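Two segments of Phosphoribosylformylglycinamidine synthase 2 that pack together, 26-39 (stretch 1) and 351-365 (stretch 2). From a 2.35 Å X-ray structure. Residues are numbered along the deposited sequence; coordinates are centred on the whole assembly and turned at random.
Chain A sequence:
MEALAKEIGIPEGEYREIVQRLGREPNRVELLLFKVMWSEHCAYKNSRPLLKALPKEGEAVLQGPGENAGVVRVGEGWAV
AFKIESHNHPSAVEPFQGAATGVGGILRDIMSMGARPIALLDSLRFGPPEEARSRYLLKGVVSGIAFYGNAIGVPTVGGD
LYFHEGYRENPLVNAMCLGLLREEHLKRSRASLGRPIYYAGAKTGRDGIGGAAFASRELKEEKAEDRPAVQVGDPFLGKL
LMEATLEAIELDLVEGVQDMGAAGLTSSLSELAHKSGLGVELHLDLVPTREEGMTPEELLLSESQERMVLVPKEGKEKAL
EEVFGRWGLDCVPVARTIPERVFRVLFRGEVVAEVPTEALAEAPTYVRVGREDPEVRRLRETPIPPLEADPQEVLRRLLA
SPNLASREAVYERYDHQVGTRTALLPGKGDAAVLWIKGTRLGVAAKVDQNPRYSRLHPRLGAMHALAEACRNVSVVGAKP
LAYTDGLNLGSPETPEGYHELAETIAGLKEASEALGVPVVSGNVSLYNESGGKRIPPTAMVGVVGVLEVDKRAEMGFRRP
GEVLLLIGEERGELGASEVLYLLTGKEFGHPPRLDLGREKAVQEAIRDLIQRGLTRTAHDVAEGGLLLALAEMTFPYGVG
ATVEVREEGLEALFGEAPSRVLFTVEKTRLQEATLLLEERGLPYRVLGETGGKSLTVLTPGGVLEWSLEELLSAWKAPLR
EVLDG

Stretch 1 (26-39) PNRVELLLFKVMWS
Stretch 2, residues 351-365: VVAEVPTEALAEAPT

Stretch 1 is a helix from Arg-28 to Met-37, with loop residues at both ends. Stretch 2 enters as a strand, Val-351 to Pro-356, and continues into a short helix, Thr-357 to Ala-361. Glu-362 leaves helical geometry at phi/psi -114/77. The long helix crosses the strand at -45°, with a closest axial approach of 7.7 Å. It runs at 43° to the short helix, 10.1 Å away at the nearest point. Both stretches therefore progress in broadly the same direction. The register follows from the CA pairs: Glu-30 CA lies 5.8 Å from Ala-353 CA, Met-37 CA 6.3 Å from Leu-360 CA, and Trp-38 CA 5.8 Å from Ala-363 CA.

Asn-27 (chi1 p) caps the long helix. Its OD1 accepts from Glu-30 N at 2.7 Å, and Asn-27 N donates to Glu-30 OE2 at 3.1 Å. The amide's other end faces the strand: Asn-27 ND2 donates to Val-352 O at 3.3 Å. Glu-30 (m, t, chi3 161°) also links the two stretches. Its OE1 accepts from Glu-354 N at 3.0 Å, and the N-H...O angle of 168° makes this bond nearly straight. The aliphatic part of Glu-30 packs as well, with its CG 3.5 Å from Val-355 CG1. Val-355 is m. Ala-353 CB meets Val-29 CG1 at 4.2 Å and Leu-33 CD1 at 4.3 Å; Val-29 is t and Leu-33 is m, t.

Phe-34 (chi1 -82°, chi2 98°) starts sideways, but its ring end comes nearer to stretch 2. Leu-360 CD1 sits over one face, 3.6 Å from the ring centroid, in a CH-pi contact. Leu-360 has chi1 -133°, between wells, and chi2 42°. At the ring edge, Phe-34 CE2 is 3.3 Å from Ala-359 O. Phe-34 CZ lies 4.0 Å from Ala-359 CB.

Met-37, a selenomethionine, is m, m, m. Its CG packs 3.8 Å from Leu-360 CG. One water joins the backbones, donating to Met-37 O at 2.9 Å and Leu-360 O at 3.2 Å.

Trp-38 has chi1 -83° and chi2 27°. Its NE1 donates to Ala-359 O at 3.0 Å, with an N-H...O angle of 139°. Ala-363 CB lies 3.4 Å from the centroid of the five-membered ring. Pro-364 CD lies 3.5 Å from that of the six-membered ring. Both sit over one face of the indole, close to the ring normals. The tryptophan thus combines an edge hydrogen bond with face packing.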

# COMPACT_ATOMS: atom_id res chain seq x y z
N PRO A 26 10.76 -1.56 -36.80
CA PRO A 26 10.72 -0.24 -36.18
C PRO A 26 12.05 0.48 -36.33
O PRO A 26 13.09 -0.16 -36.36
CB PRO A 26 10.43 -0.58 -34.72
CG PRO A 26 11.25 -1.82 -34.54
CD PRO A 26 10.91 -2.62 -35.79
N ASN A 27 12.01 1.81 -36.42
CA ASN A 27 13.25 2.57 -36.52
C ASN A 27 13.86 2.59 -35.13
O ASN A 27 13.34 1.94 -34.22
CB ASN A 27 13.00 4.00 -37.02
CG ASN A 27 11.88 4.69 -36.26
OD1 ASN A 27 11.75 4.54 -35.05
ND2 ASN A 27 11.09 5.48 -36.98
N ARG A 28 14.96 3.31 -34.95
CA ARG A 28 15.60 3.37 -33.64
C ARG A 28 14.64 3.87 -32.55
O ARG A 28 14.49 3.22 -31.51
CB ARG A 28 16.83 4.28 -33.69
CG ARG A 28 17.59 4.35 -32.38
CD ARG A 28 18.62 5.47 -32.36
NE ARG A 28 19.07 5.75 -31.00
CZ ARG A 28 19.75 4.90 -30.24
NH1 ARG A 28 20.06 3.69 -30.70
NH2 ARG A 28 20.11 5.25 -29.01
N VAL A 29 14.00 5.00 -32.79
CA VAL A 29 13.07 5.57 -31.81
C VAL A 29 11.97 4.57 -31.42
O VAL A 29 11.77 4.30 -30.23
CB VAL A 29 12.40 6.85 -32.36
CG1 VAL A 29 11.31 7.32 -31.41
CG2 VAL A 29 13.44 7.94 -32.54
N GLU A 30 11.28 4.04 -32.41
CA GLU A 30 10.21 3.07 -32.17
C GLU A 30 10.72 1.88 -31.35
O GLU A 30 10.01 1.36 -30.48
CB GLU A 30 9.62 2.60 -33.50
CG GLU A 30 8.85 3.70 -34.23
CD GLU A 30 8.41 3.30 -35.62
OE1 GLU A 30 7.48 3.95 -36.15
OE2 GLU A 30 8.99 2.36 -36.20
N LEU A 31 11.95 1.45 -31.62
CA LEU A 31 12.52 0.33 -30.89
C LEU A 31 12.63 0.71 -29.42
O LEU A 31 12.23 -0.05 -28.54
CB LEU A 31 13.91 -0.01 -31.44
CG LEU A 31 14.21 -1.49 -31.70
CD1 LEU A 31 15.69 -1.65 -31.95
CD2 LEU A 31 13.80 -2.35 -30.51
N LEU A 32 13.16 1.90 -29.16
CA LEU A 32 13.32 2.39 -27.80
C LEU A 32 11.97 2.48 -27.08
O LEU A 32 11.89 2.24 -25.87
CB LEU A 32 14.03 3.75 -27.80
CG LEU A 32 15.55 3.74 -27.55
CD1 LEU A 32 16.19 2.49 -28.10
CD2 LEU A 32 16.19 4.97 -28.19
N LEU A 33 10.91 2.79 -27.82
CA LEU A 33 9.58 2.88 -27.23
C LEU A 33 9.13 1.50 -26.72
O LEU A 33 8.61 1.37 -25.61
CB LEU A 33 8.57 3.42 -28.25
CG LEU A 33 8.77 4.85 -28.79
CD1 LEU A 33 7.63 5.19 -29.75
CD2 LEU A 33 8.81 5.86 -27.65
N PHE A 34 9.32 0.48 -27.55
CA PHE A 34 8.93 -0.87 -27.16
C PHE A 34 9.75 -1.39 -25.98
O PHE A 34 9.19 -1.98 -25.06
CB PHE A 34 9.07 -1.83 -28.34
CG PHE A 34 7.90 -1.80 -29.27
CD1 PHE A 34 7.94 -1.06 -30.45
CD2 PHE A 34 6.73 -2.51 -28.97
CE1 PHE A 34 6.83 -1.01 -31.30
CE2 PHE A 34 5.63 -2.47 -29.81
CZ PHE A 34 5.68 -1.72 -30.98
N LYS A 35 11.05 -1.17 -26.01
CA LYS A 35 11.91 -1.63 -24.93
C LYS A 35 11.31 -1.22 -23.59
O LYS A 35 11.28 -2.01 -22.65
CB LYS A 35 13.32 -1.04 -25.06
CG LYS A 35 14.27 -1.51 -23.95
CD LYS A 35 15.61 -0.77 -23.97
CE LYS A 35 15.45 0.71 -23.64
NZ LYS A 35 16.76 1.42 -23.50
N VAL A 36 10.80 0.01 -23.51
CA VAL A 36 10.22 0.52 -22.27
C VAL A 36 8.76 0.12 -22.04
O VAL A 36 8.39 -0.23 -20.92
CB VAL A 36 10.34 2.07 -22.21
CG1 VAL A 36 9.77 2.59 -20.89
CG2 VAL A 36 11.81 2.48 -22.34
N MSE A 37 7.94 0.17 -23.08
CA MSE A 37 6.53 -0.20 -22.92
C MSE A 37 6.31 -1.69 -22.72
O MSE A 37 5.29 -2.10 -22.17
CB MSE A 37 5.72 0.29 -24.13
CG MSE A 37 5.54 1.80 -24.18
SE MSE A 37 4.56 2.52 -22.64
CE MSE A 37 2.75 2.09 -23.21
N TRP A 38 7.27 -2.50 -23.16
CA TRP A 38 7.18 -3.95 -23.03
C TRP A 38 7.98 -4.52 -21.86
O TRP A 38 8.04 -5.73 -21.68
CB TRP A 38 7.62 -4.60 -24.35
CG TRP A 38 6.52 -4.66 -25.36
CD1 TRP A 38 5.44 -3.82 -25.45
CD2 TRP A 38 6.36 -5.62 -26.40
NE1 TRP A 38 4.63 -4.21 -26.48
CE2 TRP A 38 5.17 -5.31 -27.09
CE3 TRP A 38 7.12 -6.73 -26.83
CZ2 TRP A 38 4.71 -6.06 -28.18
CZ3 TRP A 38 6.67 -7.47 -27.92
CH2 TRP A 38 5.47 -7.13 -28.58
N SER A 39 8.59 -3.64 -21.07
CA SER A 39 9.36 -4.06 -19.91
C SER A 39 8.35 -4.53 -18.85
O SER A 39 7.20 -4.10 -18.87
CB SER A 39 10.19 -2.90 -19.35
OG SER A 39 9.36 -1.91 -18.76
N VAL A 351 7.73 12.82 -39.30
CA VAL A 351 7.10 11.76 -38.54
C VAL A 351 8.25 10.86 -38.08
O VAL A 351 8.85 10.14 -38.88
CB VAL A 351 6.09 10.97 -39.42
CG1 VAL A 351 6.77 10.46 -40.68
CG2 VAL A 351 5.51 9.81 -38.63
N VAL A 352 8.59 10.92 -36.80
CA VAL A 352 9.69 10.14 -36.25
C VAL A 352 9.26 8.81 -35.64
O VAL A 352 10.09 8.02 -35.19
CB VAL A 352 10.44 10.94 -35.17
CG1 VAL A 352 11.12 12.15 -35.80
CG2 VAL A 352 9.47 11.39 -34.09
N ALA A 353 7.95 8.56 -35.62
CA ALA A 353 7.43 7.32 -35.07
C ALA A 353 5.93 7.24 -35.27
O ALA A 353 5.21 8.23 -35.16
CB ALA A 353 7.76 7.21 -33.59
N GLU A 354 5.46 6.04 -35.57
CA GLU A 354 4.04 5.80 -35.79
C GLU A 354 3.78 4.32 -35.60
O GLU A 354 3.81 3.54 -36.55
CB GLU A 354 3.65 6.24 -37.21
CG GLU A 354 2.24 5.84 -37.60
CD GLU A 354 1.77 6.54 -38.85
OE1 GLU A 354 1.39 7.73 -38.77
OE2 GLU A 354 1.79 5.90 -39.93
N VAL A 355 3.53 3.94 -34.36
CA VAL A 355 3.28 2.54 -34.07
C VAL A 355 1.85 2.38 -33.61
O VAL A 355 1.27 3.28 -33.00
CB VAL A 355 4.24 2.05 -32.97
CG1 VAL A 355 5.65 2.53 -33.27
CG2 VAL A 355 3.79 2.56 -31.62
N PRO A 356 1.23 1.24 -33.94
CA PRO A 356 -0.16 1.02 -33.53
C PRO A 356 -0.27 1.04 -32.00
O PRO A 356 0.60 0.51 -31.31
CB PRO A 356 -0.48 -0.35 -34.13
CG PRO A 356 0.37 -0.38 -35.36
CD PRO A 356 1.68 0.19 -34.88
N THR A 357 -1.33 1.65 -31.49
CA THR A 357 -1.56 1.74 -30.06
C THR A 357 -1.60 0.36 -29.41
O THR A 357 -0.92 0.11 -28.41
CB THR A 357 -2.89 2.47 -29.75
OG1 THR A 357 -3.97 1.76 -30.37
CG2 THR A 357 -2.85 3.89 -30.30
N GLU A 358 -2.38 -0.55 -29.99
CA GLU A 358 -2.49 -1.91 -29.45
C GLU A 358 -1.12 -2.58 -29.30
O GLU A 358 -0.85 -3.24 -28.30
CB GLU A 358 -3.35 -2.79 -30.36
CG GLU A 358 -3.55 -4.18 -29.80
CD GLU A 358 -4.08 -5.16 -30.81
OE1 GLU A 358 -3.33 -5.52 -31.75
OE2 GLU A 358 -5.25 -5.58 -30.68
N ALA A 359 -0.27 -2.40 -30.30
CA ALA A 359 1.06 -2.99 -30.29
C ALA A 359 1.87 -2.53 -29.09
O ALA A 359 2.69 -3.27 -28.54
CB ALA A 359 1.80 -2.64 -31.58
N LEU A 360 1.62 -1.29 -28.68
CA LEU A 360 2.34 -0.70 -27.56
C LEU A 360 1.76 -0.98 -26.18
O LEU A 360 2.50 -1.10 -25.20
CB LEU A 360 2.44 0.82 -27.78
CG LEU A 360 3.81 1.47 -27.57
CD1 LEU A 360 4.93 0.61 -28.16
CD2 LEU A 360 3.79 2.83 -28.22
N ALA A 361 0.44 -1.12 -26.09
CA ALA A 361 -0.23 -1.35 -24.82
C ALA A 361 -0.53 -2.81 -24.48
O ALA A 361 -0.72 -3.15 -23.30
CB ALA A 361 -1.53 -0.55 -24.76
N GLU A 362 -0.58 -3.67 -25.48
CA GLU A 362 -0.88 -5.08 -25.25
C GLU A 362 0.29 -5.99 -25.57
O GLU A 362 0.30 -6.65 -26.61
CB GLU A 362 -2.11 -5.50 -26.05
CG GLU A 362 -3.39 -4.80 -25.60
CD GLU A 362 -4.62 -5.27 -26.37
OE1 GLU A 362 -4.89 -6.50 -26.35
OE2 GLU A 362 -5.31 -4.43 -26.98
N ALA A 363 1.27 -6.02 -24.67
CA ALA A 363 2.46 -6.84 -24.83
C ALA A 363 2.20 -8.31 -24.50
O ALA A 363 1.23 -8.64 -23.81
CB ALA A 363 3.58 -6.31 -23.95
N PRO A 364 3.07 -9.21 -24.98
CA PRO A 364 2.93 -10.65 -24.73
C PRO A 364 3.03 -10.97 -23.25
O PRO A 364 3.74 -10.29 -22.51
CB PRO A 364 4.11 -11.25 -25.50
CG PRO A 364 4.43 -10.20 -26.55
CD PRO A 364 4.26 -8.92 -25.80
N THR A 365 2.30 -11.99 -22.81
CA THR A 365 2.34 -12.41 -21.41
C THR A 365 2.97 -13.80 -21.37
O THR A 365 3.02 -14.50 -22.38
CB THR A 365 0.94 -12.48 -20.77
OG1 THR A 365 0.12 -13.41 -21.48
CG2 THR A 365 0.29 -11.10 -20.78
O HOH W 1 2.35 -1.92 -22.16